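Local coordinates for ancylostoma secreted protein 1 (Necator americanus, PDB 3NT8), which is a secreted two-CAP-domain protein of a human hookworm, probably associated with the transition of infective larvae to parasitism, at residues S30-T33 with D34-Q38; F43-N46 with A47-R50; E120-L123 with S124-S128; G145-A148 with F149-V153. All blocks are in the same frame, centred on the assembly; numbering follows the deposited sequence.

Contact 1 (S30-T33 with D34-Q38); sequences SGIT and DSDRQ
Thr-33 and Asp-36 grip each other in both directions where helix 34-52 starts, and the exchange is a capping box. The backbone N of Thr-33 gives a nearly straight bond to Asp-36 OD2, 2.9 Å long with an angle of 168° at the hydrogen, and reaches that oxygen from above the carboxylate plane. In return Thr-33 OG1, from the N-cap position, accepts from Asp-36 N at 3.2 Å. A chi1 of 72° sets OG1 between the backbone N and the carbonyl carbon of Thr-33, turned to the first turn of the helix. Water 1 sits 2.8 Å from Thr-33 OG1 and gives a weak bond to Asp-36 OD1. The main chain adds the first helical bond here, from Arg-37 N to Thr-33 O.

The charged pair is Arg-37 with Asp-34: NH1 lies 2.9 Å from OD1 in a salt bridge between residues about one turn apart, though its angle makes a weak hydrogen bond. The same NH1 makes a second weak bond to Ile-32 O, while NH2 turns to Glu-79 of helix 76-85 in a second salt bridge and to Asn-29 O.

Ile-32 supplies the packing. Its CG1 lies over the centre of one guanidinium face, 4.0 Å above the plane, and its CD1 meets Arg-37 CG at 3.8 Å; beyond them Trp-74 touches both side chains.

With Thr-33 N donating to Asp-36 OD2 and Tyr-164 OH bonded to it as well, and a helix N terminus beside it, Asp-36 is probably ionised although buried.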
# COMPACT_ATOMS: atom_id res chain seq x y z
N SER A 30 -23.19 1.33 -22.65
CA SER A 30 -24.66 1.42 -22.53
C SER A 30 -25.27 0.46 -21.42
O SER A 30 -26.48 0.40 -21.26
CB SER A 30 -25.33 1.18 -23.91
OG SER A 30 -25.11 -0.16 -24.34
N GLY A 31 -24.42 -0.31 -20.73
CA GLY A 31 -24.81 -1.29 -19.69
C GLY A 31 -25.42 -0.56 -18.48
O GLY A 31 -26.38 -1.04 -17.83
N ILE A 32 -24.90 0.63 -18.18
CA ILE A 32 -25.50 1.41 -17.09
C ILE A 32 -25.73 2.83 -17.60
O ILE A 32 -25.18 3.16 -18.67
CB ILE A 32 -24.68 1.34 -15.81
CG1 ILE A 32 -23.22 1.81 -16.04
CG2 ILE A 32 -24.68 -0.14 -15.29
CD1 ILE A 32 -22.42 2.03 -14.65
N THR A 33 -26.57 3.61 -16.90
CA THR A 33 -26.75 5.04 -17.26
C THR A 33 -25.83 6.03 -16.51
O THR A 33 -25.21 5.68 -15.53
CB THR A 33 -28.19 5.48 -17.08
OG1 THR A 33 -28.46 5.58 -15.67
CG2 THR A 33 -29.11 4.44 -17.70
N ASP A 34 -25.79 7.30 -16.95
CA ASP A 34 -25.05 8.33 -16.18
C ASP A 34 -25.61 8.52 -14.82
O ASP A 34 -24.86 8.77 -13.86
CB ASP A 34 -24.94 9.65 -16.91
CG ASP A 34 -23.88 9.61 -17.98
OD1 ASP A 34 -23.22 8.54 -18.11
OD2 ASP A 34 -23.72 10.62 -18.71
N SER A 35 -26.91 8.32 -14.71
CA SER A 35 -27.59 8.48 -13.46
C SER A 35 -27.12 7.40 -12.49
O SER A 35 -27.04 7.63 -11.27
CB SER A 35 -29.10 8.41 -13.69
OG SER A 35 -29.71 8.53 -12.45
N ASP A 36 -26.83 6.22 -13.04
CA ASP A 36 -26.25 5.13 -12.27
C ASP A 36 -24.83 5.44 -11.87
O ASP A 36 -24.46 5.19 -10.76
CB ASP A 36 -26.24 3.85 -13.11
CG ASP A 36 -27.65 3.34 -13.42
OD1 ASP A 36 -28.60 3.62 -12.67
OD2 ASP A 36 -27.77 2.63 -14.42
N ARG A 37 -24.04 5.99 -12.79
CA ARG A 37 -22.67 6.27 -12.50
C ARG A 37 -22.61 7.32 -11.41
O ARG A 37 -21.65 7.36 -10.65
CB ARG A 37 -21.93 6.77 -13.72
CG ARG A 37 -21.85 5.80 -14.82
CD ARG A 37 -21.39 6.47 -16.11
NE ARG A 37 -21.03 5.45 -17.10
CZ ARG A 37 -21.86 5.05 -18.04
NH1 ARG A 37 -23.05 5.63 -18.16
NH2 ARG A 37 -21.48 4.11 -18.88
N GLN A 38 -23.57 8.24 -11.40
CA GLN A 38 -23.56 9.34 -10.49
C GLN A 38 -24.01 8.77 -9.15
O GLN A 38 -23.50 9.16 -8.17
CB GLN A 38 -24.49 10.44 -11.02
CG GLN A 38 -24.44 11.76 -10.23
CD GLN A 38 -23.18 12.54 -10.56
OE1 GLN A 38 -22.98 12.91 -11.73
NE2 GLN A 38 -22.29 12.74 -9.58
O HOH W 1 -30.99 4.98 -14.70

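Contact 2 (F43-N46 with A47-R50); sequences FHNN and ARRR
Two different first torsions bring Asn-46 and Arg-49 to the same water: Asn-46 CG stands beside its backbone N (chi1 -67°), whereas Arg-49 CG lies opposite its own N (chi1 -178°) and the chain then bends at chi3. Water 2 spans what remains between the polar ends, donating to Asn-46 OD1 at 2.7 Å and accepting from Arg-49 NH1 at 3.1 Å. Asn-46 OD1 lies near the guanidinium plane, at its edge. The other nitrogens of that group, NE and NH2, bond to the carbonyl oxygens of Asp-211 and Glu-210.

All of this rides on an unbroken stretch of helix 34-52, a long helix of the first CAP domain, packed against helices 119-127 and 147-153. Regular i to i+4 bonds carry it, among them Arg-48 N to His-44 O at 2.9 Å and Arg-50 N to Asn-46 O at 3.1 Å.

On the buried side the aliphatic part of Arg-48 passes close by the His-44 carbonyl, with CG 3.1 Å from His-44 O. Its guanidinium is held by the carbonyl oxygens of Met-152, Tyr-70 and Tyr-154. His-44 NE2 bonds to Tyr-177 OH, and Ala-47 CB rests 3.4 Å from Phe-43 O.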
# COMPACT_ATOMS: atom_id res chain seq x y z
N PHE A 43 -22.39 8.00 -3.70
CA PHE A 43 -22.50 7.22 -2.47
C PHE A 43 -21.07 7.01 -1.88
O PHE A 43 -20.84 7.10 -0.66
CB PHE A 43 -23.24 5.89 -2.72
CG PHE A 43 -23.61 5.15 -1.45
CD1 PHE A 43 -24.96 5.08 -1.03
CD2 PHE A 43 -22.65 4.50 -0.68
CE1 PHE A 43 -25.30 4.42 0.13
CE2 PHE A 43 -23.00 3.83 0.50
CZ PHE A 43 -24.34 3.77 0.88
N HIS A 44 -20.10 6.77 -2.74
CA HIS A 44 -18.77 6.50 -2.23
C HIS A 44 -18.18 7.77 -1.62
O HIS A 44 -17.61 7.71 -0.55
CB HIS A 44 -17.83 5.93 -3.28
CG HIS A 44 -17.97 4.45 -3.54
ND1 HIS A 44 -18.92 3.92 -4.38
CD2 HIS A 44 -17.21 3.40 -3.13
CE1 HIS A 44 -18.77 2.60 -4.44
NE2 HIS A 44 -17.73 2.26 -3.70
N ASN A 45 -18.26 8.91 -2.34
CA ASN A 45 -17.67 10.17 -1.87
C ASN A 45 -18.35 10.81 -0.68
O ASN A 45 -17.71 11.49 0.11
CB ASN A 45 -17.60 11.17 -2.99
CG ASN A 45 -16.61 10.78 -4.01
OD1 ASN A 45 -15.56 10.25 -3.66
ND2 ASN A 45 -16.93 11.01 -5.28
N ASN A 46 -19.66 10.64 -0.59
CA ASN A 46 -20.38 11.14 0.56
C ASN A 46 -19.99 10.37 1.81
O ASN A 46 -19.88 10.97 2.90
CB ASN A 46 -21.91 11.06 0.35
CG ASN A 46 -22.37 12.01 -0.74
OD1 ASN A 46 -21.75 13.05 -0.92
ND2 ASN A 46 -23.42 11.66 -1.47
N ALA A 47 -19.86 9.05 1.68
CA ALA A 47 -19.47 8.20 2.79
C ALA A 47 -18.00 8.41 3.13
O ALA A 47 -17.65 8.42 4.32
CB ALA A 47 -19.76 6.66 2.49
N ARG A 48 -17.17 8.60 2.13
CA ARG A 48 -15.75 8.92 2.44
C ARG A 48 -15.56 10.25 3.21
O ARG A 48 -14.65 10.36 4.07
CB ARG A 48 -14.86 8.85 1.19
CG ARG A 48 -14.75 7.43 0.60
CD ARG A 48 -14.25 7.32 -0.88
NE ARG A 48 -12.85 7.67 -0.96
CZ ARG A 48 -11.84 6.81 -0.79
NH1 ARG A 48 -12.07 5.48 -0.65
NH2 ARG A 48 -10.61 7.29 -0.83
N ARG A 49 -16.40 11.24 2.91
CA ARG A 49 -16.31 12.59 3.45
C ARG A 49 -16.81 12.57 4.87
O ARG A 49 -16.24 13.25 5.70
CB ARG A 49 -17.11 13.59 2.61
CG ARG A 49 -17.00 15.03 3.08
CD ARG A 49 -17.79 15.93 2.17
NE ARG A 49 -16.91 16.47 1.12
CZ ARG A 49 -17.04 16.26 -0.19
NH1 ARG A 49 -18.02 15.51 -0.67
NH2 ARG A 49 -16.19 16.81 -1.02
N ARG A 50 -17.88 11.79 5.13
CA ARG A 50 -18.34 11.53 6.46
C ARG A 50 -17.28 10.96 7.36
O ARG A 50 -17.22 11.35 8.53
CB ARG A 50 -19.61 10.69 6.51
CG ARG A 50 -20.86 11.39 6.00
CD ARG A 50 -22.07 10.56 6.27
NE ARG A 50 -22.38 10.35 7.70
CZ ARG A 50 -23.01 11.21 8.54
NH1 ARG A 50 -23.37 12.44 8.18
NH2 ARG A 50 -23.26 10.84 9.82
O HOH W 2 -20.68 14.80 0.81

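Contact 3 (E120-L123 with S124-S128); sequences EPTL and SGWWS
Four consecutive i to i+4 bonds, from Ser-124 N to Glu-120 O through Trp-127 N to Leu-123 O, make this a regular piece of alpha-helix.

One carbonyl does double duty. Glu-120 O takes Ser-124 N at 2.9 Å and Ser-124 OG at 3.0 Å, the two donors coming from opposite faces of the carbonyl plane. The hydroxyl can fold back this way because chi1 of 70° holds OG between the backbone N and the carbonyl carbon of its own residue. The Glu-120 side chain bends at chi2, which lays its carboxylate alongside the serine, with OE2 3.6 Å from Ser-124 CB.

Thr-122 and Trp-126 point the same way from successive turns. Thr-122 CG2, placed opposite the backbone N, lies over the indole in a CH-pi contact, 3.7 Å from the centroid of the six-membered ring and 21° off its normal. Thr-122 O is over the same ring system, 3.4 Å from Trp-126 CG. Leu-123 approaches the six-membered ring obliquely, on its CE3-CZ3 side, CD1 meeting CZ3 at 3.6 Å. The threonine methyl is thus turned to the ring, while its OG1 joins Lys-118 O and Trp-106 NE1.

Further on, Ser-128 OG donates to Gly-125 O at 2.9 Å, folding the side chain back along the chain.

Thr-122 and Trp-126 face strands 100-107 and 170-177, whereas Leu-123 and Trp-127 meet helix 34-52. Helix 119-127 thus lies on the sheet beside helix 34-52, in one helical layer of the alpha-beta-alpha sandwich of CAP domains.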
# COMPACT_ATOMS: atom_id res chain seq x y z
N GLU A 120 -28.40 1.27 -4.22
CA GLU A 120 -28.26 1.81 -2.91
C GLU A 120 -28.16 0.73 -1.84
O GLU A 120 -27.29 0.80 -0.98
CB GLU A 120 -29.37 2.83 -2.60
CG GLU A 120 -29.09 3.74 -1.33
CD GLU A 120 -29.28 3.05 0.04
OE1 GLU A 120 -30.08 2.05 0.20
OE2 GLU A 120 -28.62 3.55 1.00
N PRO A 121 -29.04 -0.27 -1.90
CA PRO A 121 -28.94 -1.30 -0.90
C PRO A 121 -27.70 -2.18 -1.10
O PRO A 121 -27.25 -2.78 -0.14
CB PRO A 121 -30.27 -2.10 -1.05
CG PRO A 121 -30.60 -1.92 -2.51
CD PRO A 121 -30.28 -0.42 -2.70
N THR A 122 -27.17 -2.27 -2.34
CA THR A 122 -25.87 -2.97 -2.54
C THR A 122 -24.71 -2.24 -1.83
O THR A 122 -23.93 -2.85 -1.08
CB THR A 122 -25.49 -3.12 -4.01
OG1 THR A 122 -26.50 -3.89 -4.64
CG2 THR A 122 -24.16 -3.86 -4.17
N LEU A 123 -24.62 -0.95 -2.09
CA LEU A 123 -23.53 -0.16 -1.59
C LEU A 123 -23.66 -0.01 -0.03
O LEU A 123 -22.64 -0.06 0.70
CB LEU A 123 -23.41 1.17 -2.35
CG LEU A 123 -22.41 1.15 -3.54
CD1 LEU A 123 -22.89 0.18 -4.58
CD2 LEU A 123 -22.34 2.47 -4.17
N SER A 124 -24.87 0.13 0.46
CA SER A 124 -25.05 0.27 1.88
C SER A 124 -24.82 -1.01 2.66
O SER A 124 -24.38 -0.97 3.84
CB SER A 124 -26.39 0.97 2.23
OG SER A 124 -27.55 0.20 1.96
N GLY A 125 -25.08 -2.13 2.01
CA GLY A 125 -24.71 -3.48 2.48
C GLY A 125 -23.17 -3.68 2.56
O GLY A 125 -22.66 -4.23 3.55
N TRP A 126 -22.46 -3.22 1.54
CA TRP A 126 -20.97 -3.18 1.57
C TRP A 126 -20.45 -2.33 2.69
O TRP A 126 -19.56 -2.73 3.44
CB TRP A 126 -20.40 -2.68 0.23
CG TRP A 126 -20.59 -3.61 -0.89
CD1 TRP A 126 -20.84 -4.98 -0.81
CD2 TRP A 126 -20.50 -3.32 -2.30
NE1 TRP A 126 -20.94 -5.50 -2.07
CE2 TRP A 126 -20.77 -4.51 -3.00
CE3 TRP A 126 -20.23 -2.17 -3.03
CZ2 TRP A 126 -20.76 -4.60 -4.40
CZ3 TRP A 126 -20.25 -2.26 -4.43
CH2 TRP A 126 -20.52 -3.47 -5.09
N TRP A 127 -21.04 -1.14 2.80
CA TRP A 127 -20.63 -0.14 3.75
C TRP A 127 -20.89 -0.55 5.25
O TRP A 127 -20.15 -0.10 6.14
CB TRP A 127 -21.31 1.22 3.38
CG TRP A 127 -20.69 2.42 4.20
CD1 TRP A 127 -21.18 2.96 5.35
CD2 TRP A 127 -19.42 3.08 3.95
NE1 TRP A 127 -20.34 3.96 5.80
CE2 TRP A 127 -19.25 4.04 4.97
CE3 TRP A 127 -18.45 2.97 2.94
CZ2 TRP A 127 -18.15 4.88 5.01
CZ3 TRP A 127 -17.36 3.80 2.98
CH2 TRP A 127 -17.21 4.74 4.02
N SER A 128 -21.85 -1.46 5.51
CA SER A 128 -22.36 -1.72 6.83
C SER A 128 -21.36 -2.56 7.64
O SER A 128 -21.59 -2.84 8.80
CB SER A 128 -23.80 -2.36 6.82
OG SER A 128 -23.83 -3.64 6.17

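Contact 4 (G145-A148 with F149-V153); sequences GLFA and FSNMV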
# COMPACT_ATOMS: atom_id res chain seq x y z
N GLY A 145 -14.96 -9.32 8.65
CA GLY A 145 -16.14 -8.73 7.92
C GLY A 145 -16.01 -7.27 7.45
O GLY A 145 -17.01 -6.58 7.21
N LEU A 146 -14.78 -6.78 7.32
CA LEU A 146 -14.53 -5.41 6.79
C LEU A 146 -14.11 -5.41 5.31
O LEU A 146 -13.75 -4.37 4.73
CB LEU A 146 -13.46 -4.71 7.67
CG LEU A 146 -13.87 -4.43 9.13
CD1 LEU A 146 -12.67 -4.11 10.01
CD2 LEU A 146 -14.93 -3.40 9.33
N PHE A 147 -14.10 -6.58 4.68
CA PHE A 147 -13.58 -6.64 3.32
C PHE A 147 -14.19 -5.60 2.40
O PHE A 147 -13.47 -4.87 1.70
CB PHE A 147 -13.84 -7.99 2.71
CG PHE A 147 -13.34 -8.10 1.29
CD1 PHE A 147 -11.97 -8.28 1.02
CD2 PHE A 147 -14.22 -7.99 0.22
CE1 PHE A 147 -11.50 -8.36 -0.30
CE2 PHE A 147 -13.73 -8.08 -1.11
CZ PHE A 147 -12.38 -8.24 -1.35
N ALA A 148 -15.51 -5.58 2.35
CA ALA A 148 -16.21 -4.76 1.43
C ALA A 148 -16.13 -3.26 1.82
O ALA A 148 -16.01 -2.43 0.96
CB ALA A 148 -17.69 -5.27 1.30
N PHE A 149 -16.15 -2.97 3.12
CA PHE A 149 -15.99 -1.62 3.64
C PHE A 149 -14.61 -1.04 3.37
O PHE A 149 -14.54 0.12 3.02
CB PHE A 149 -16.33 -1.58 5.15
CG PHE A 149 -15.93 -0.28 5.87
CD1 PHE A 149 -16.77 0.83 5.82
CD2 PHE A 149 -14.74 -0.18 6.61
CE1 PHE A 149 -16.43 2.04 6.48
CE2 PHE A 149 -14.37 1.02 7.29
CZ PHE A 149 -15.21 2.14 7.22
N SER A 150 -13.56 -1.85 3.48
CA SER A 150 -12.16 -1.46 3.24
C SER A 150 -11.87 -0.92 1.85
O SER A 150 -11.19 0.12 1.73
CB SER A 150 -11.18 -2.58 3.63
OG SER A 150 -11.10 -3.63 2.67
N ASN A 151 -12.42 -1.55 0.80
CA ASN A 151 -12.36 -1.05 -0.57
C ASN A 151 -13.08 0.26 -0.76
O ASN A 151 -12.60 1.11 -1.49
CB ASN A 151 -12.84 -2.06 -1.66
CG ASN A 151 -12.07 -3.37 -1.59
OD1 ASN A 151 -10.87 -3.35 -1.46
ND2 ASN A 151 -12.78 -4.52 -1.61
N MET A 152 -14.20 0.44 -0.09
CA MET A 152 -14.98 1.68 -0.24
C MET A 152 -14.28 2.88 0.40
O MET A 152 -14.35 3.98 -0.14
CB MET A 152 -16.38 1.52 0.33
CG MET A 152 -17.20 0.46 -0.35
SD MET A 152 -18.99 0.48 0.04
CE MET A 152 -19.46 2.15 -0.49
N VAL A 153 -13.60 2.65 1.52
CA VAL A 153 -13.14 3.71 2.41
C VAL A 153 -11.66 4.00 2.23
O VAL A 153 -11.17 5.06 2.70
CB VAL A 153 -13.49 3.39 3.93
CG1 VAL A 153 -12.46 2.53 4.55
CG2 VAL A 153 -13.59 4.62 4.75
O HOH W 3 -17.65 -5.22 4.73
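Ser-150 makes two bonds back to the start of helix 147-153, a short helix of the first CAP domain that packs against helices 34-52 and 119-127. Its backbone N meets Leu-146 O at 2.8 Å, nearly along the C=O axis, with an angle of 161° at the hydrogen. The hydroxyl takes the next carbonyl: OG donates to Phe-147 O, also at 2.8 Å, from above the carbonyl plane. A chi1 of 78° brings OG back over the preceding turn.

A water serves the N-terminal end. Water 3 donates to Gly-145 O at 2.9 Å and accepts from Phe-149 N at 3.1 Å, bridging the loop to the first turn.

Asn-151 ND2 is satisfied from strand 100-107, by Asn-102 OD1; the amide nitrogen of that same Asn-102 donates to Ala-148 O, so one strand residue serves both. Towards Phe-147 the contact is of another kind. ND2 lies over one ring face, 3.6 Å above the plane and offset to the rim, with the amide at right angles to the ring. Tyr-182 meets the ring of Phe-147 as well.

Leu-146 and Phe-149 add an apolar touch, while the Phe-149 ring stands edge-to-face with Trp-127. One turn on, Val-153 CG1 rests 3.6 Å above the plane of the Phe-149 ring, toward its rim.

Overall arrangement
From the N terminus, contact 1 turns the incoming loop into helix 34-52, and contact 2 lies further along that helix, the two centres about 19 Å apart. Contact 3 follows on helix 119-127 and contact 4 spans the loop and helix 147-153. Each closes within a few residues, so the four run in series; none nests or crosses another. In space contacts 2, 3 and 4 converge: Ala-47 CB meets Trp-127 CZ2 at 3.5 Å, Trp-126 CB meets Met-152 SD at 3.5 Å, and His-44 NE2 packs against Met-152 CE at 3.6 Å. Three helices of the first CAP domain are thereby joined, while contact 1 stays apart, beside helix 76-85.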